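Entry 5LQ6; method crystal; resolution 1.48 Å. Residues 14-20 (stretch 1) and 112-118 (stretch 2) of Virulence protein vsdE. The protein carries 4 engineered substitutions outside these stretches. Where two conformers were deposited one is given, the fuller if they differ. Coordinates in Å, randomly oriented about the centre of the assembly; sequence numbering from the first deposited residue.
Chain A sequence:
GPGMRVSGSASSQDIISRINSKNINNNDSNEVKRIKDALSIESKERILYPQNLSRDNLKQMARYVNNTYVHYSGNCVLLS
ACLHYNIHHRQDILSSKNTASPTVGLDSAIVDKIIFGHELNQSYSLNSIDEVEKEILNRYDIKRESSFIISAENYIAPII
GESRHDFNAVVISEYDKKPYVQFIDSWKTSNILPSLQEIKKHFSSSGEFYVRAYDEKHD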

# COMPACT_ATOMS: atom_id res chain seq x y z
N ASP A 14 14.66 12.70 -4.83
CA ASP A 14 13.46 13.56 -4.90
C ASP A 14 12.57 13.51 -3.67
O ASP A 14 11.99 14.51 -3.26
N ILE A 15 12.48 12.35 -3.04
CA ILE A 15 11.80 12.22 -1.73
C ILE A 15 12.47 13.10 -0.68
O ILE A 15 11.84 13.81 0.10
N ILE A 16 13.79 13.02 -0.65
CA ILE A 16 14.57 13.79 0.31
C ILE A 16 14.38 15.28 0.10
O ILE A 16 14.17 16.01 1.07
N SER A 17 14.34 15.71 -1.13
CA SER A 17 14.13 17.12 -1.42
C SER A 17 12.74 17.56 -0.96
O SER A 17 12.57 18.59 -0.33
N ARG A 18 11.74 16.75 -1.28
CA ARG A 18 10.35 17.13 -0.89
C ARG A 18 10.14 17.17 0.60
O ARG A 18 9.55 18.10 1.13
N ILE A 19 10.65 16.16 1.30
CA ILE A 19 10.43 16.03 2.72
C ILE A 19 11.12 17.14 3.53
O ILE A 19 10.68 17.54 4.61
N ASN A 20 12.21 17.70 2.98
CA ASN A 20 12.91 18.78 3.65
C ASN A 20 12.55 20.18 3.16
O ASN A 20 13.11 21.18 3.62
N ASP A 112 1.53 10.54 -0.28
CA ASP A 112 1.77 10.30 -1.67
C ASP A 112 2.62 11.44 -2.31
O ASP A 112 3.51 11.19 -3.10
N LYS A 113 2.30 12.68 -1.93
CA LYS A 113 3.05 13.81 -2.46
C LYS A 113 4.54 13.68 -2.10
O LYS A 113 5.41 13.95 -2.91
N ILE A 114 4.82 13.23 -0.88
CA ILE A 114 6.23 13.08 -0.46
C ILE A 114 6.91 11.91 -1.17
O ILE A 114 7.96 12.05 -1.74
N ILE A 115 6.28 10.72 -1.13
CA ILE A 115 6.95 9.52 -1.64
C ILE A 115 6.95 9.45 -3.15
O ILE A 115 7.93 9.10 -3.76
N PHE A 116 5.83 9.79 -3.78
CA PHE A 116 5.68 9.65 -5.23
C PHE A 116 5.78 10.95 -6.01
O PHE A 116 6.03 10.90 -7.22
N GLY A 117 5.64 12.08 -5.32
CA GLY A 117 5.69 13.37 -5.97
C GLY A 117 4.38 13.89 -6.49
O GLY A 117 4.33 14.98 -7.14
N HIS A 118 3.29 13.16 -6.23
CA HIS A 118 1.93 13.56 -6.57
C HIS A 118 0.99 12.60 -5.91
O HIS A 118 1.40 11.49 -5.52

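The two helical segments run roughly antiparallel, their axes inclined at 145° and 8.2 Å apart at closest approach, and together they bury 311 Å².

Polar contacts centre on Arg-18, whose CA-to-CB bond points toward the second stretch. Its side chain, with chi1 to chi3 in m, t and m, brings the guanidinium to the C-terminal end of the opposing helix, where Ile-114 O receives no hydrogen bond from the His-118 backbone N. The Ile-114 carbonyl accepts a bifurcated pair of hydrogen bonds, from Arg-18 NE to Ile-114 O (2.8 Å) and from Arg-18 NH2 to Ile-114 O (3.0 Å). The carbonyl of Ile-115 also lies near the guanidinium plane, with Arg-18 NH2 3.3 Å from Ile-115 O. Gly-117 covers one face of the group, its CA 3.5 Å from Arg-18 CZ. This residue has positive phi, and a CB here would clash with Arg-18 NH1 as well as with the preceding carbonyl.

Apolar packing is built from isoleucines in the mt rotamer, except that Ile-19 has an off-well chi1 of -146°. Ile-114 CG2 meets Ile-19 CG1 at 3.9 Å and Ile-15 CG2 at 4.1 Å. Ile-15 CG1 also rests 3.5 Å from Ile-115 O, whereas the Ile-115 side chain starts away from the first stretch and makes a looser contact, Ile-15 CD1 to Ile-115 CG2 at 4.5 Å.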

# COMPACT_ATOMS: atom_id res chain seq x y z
CB ASP A 14 12.65 13.24 -6.16
CG ASP A 14 13.35 13.69 -7.46
OD1 ASP A 14 14.35 14.42 -7.41
OD2 ASP A 14 12.87 13.31 -8.55
CB ILE A 15 11.73 10.74 -1.25
CG1 ILE A 15 10.98 9.90 -2.29
CG2 ILE A 15 11.17 10.63 0.14
CD1 ILE A 15 10.99 8.41 -1.98
CB ILE A 16 16.06 13.38 0.18
CG1 ILE A 16 16.24 12.02 0.93
CG2 ILE A 16 16.96 14.45 0.78
CD1 ILE A 16 17.50 11.29 0.52
CB SER A 17 14.41 17.48 -2.86
OG SER A 17 13.62 16.82 -3.79
CB ARG A 18 9.36 16.19 -1.56
CG ARG A 18 9.25 16.36 -3.06
CD ARG A 18 8.13 15.55 -3.70
NE ARG A 18 8.42 14.12 -3.64
CZ ARG A 18 8.92 13.40 -4.62
NH1 ARG A 18 9.24 13.96 -5.78
NH2 ARG A 18 9.11 12.07 -4.46
CB ILE A 19 10.82 14.59 3.15
CG1 ILE A 19 9.96 14.09 4.27
CG2 ILE A 19 12.33 14.44 3.39
CD1 ILE A 19 10.27 12.64 4.58
CB ASN A 20 14.43 18.58 3.45
CG ASN A 20 14.97 17.44 4.26
OD1 ASN A 20 14.90 17.52 5.45
ND2 ASN A 20 15.44 16.38 3.63
CB ASP A 112 0.45 10.20 -2.46
CG ASP A 112 -0.24 8.88 -2.34
OD1 ASP A 112 0.29 7.89 -1.70
OD2 ASP A 112 -1.37 8.80 -2.95
CB LYS A 113 2.46 15.12 -1.95
CG LYS A 113 1.24 15.54 -2.72
CD LYS A 113 0.59 16.80 -2.18
CE LYS A 113 -0.68 17.08 -2.96
NZ LYS A 113 -1.25 18.38 -2.54
CB ILE A 114 6.33 12.91 1.06
CG1 ILE A 114 5.84 14.20 1.74
CG2 ILE A 114 7.75 12.49 1.46
CD1 ILE A 114 5.81 14.09 3.23
CB ILE A 115 6.36 8.26 -0.98
CG1 ILE A 115 6.85 8.19 0.46
CG2 ILE A 115 6.77 7.00 -1.75
CD1 ILE A 115 6.22 7.10 1.28
CB PHE A 116 4.37 8.93 -5.60
CG PHE A 116 4.23 7.59 -4.89
CD1 PHE A 116 4.99 6.52 -5.29
CD2 PHE A 116 3.35 7.47 -3.80
CE1 PHE A 116 4.88 5.29 -4.59
CE2 PHE A 116 3.28 6.27 -3.11
CZ PHE A 116 4.04 5.23 -3.52
CB HIS A 118 1.73 13.55 -8.11
CG HIS A 118 2.03 12.25 -8.76
ND1 HIS A 118 3.24 11.99 -9.38
CD2 HIS A 118 1.28 11.14 -8.91
CE1 HIS A 118 3.22 10.75 -9.85
NE2 HIS A 118 2.04 10.23 -9.60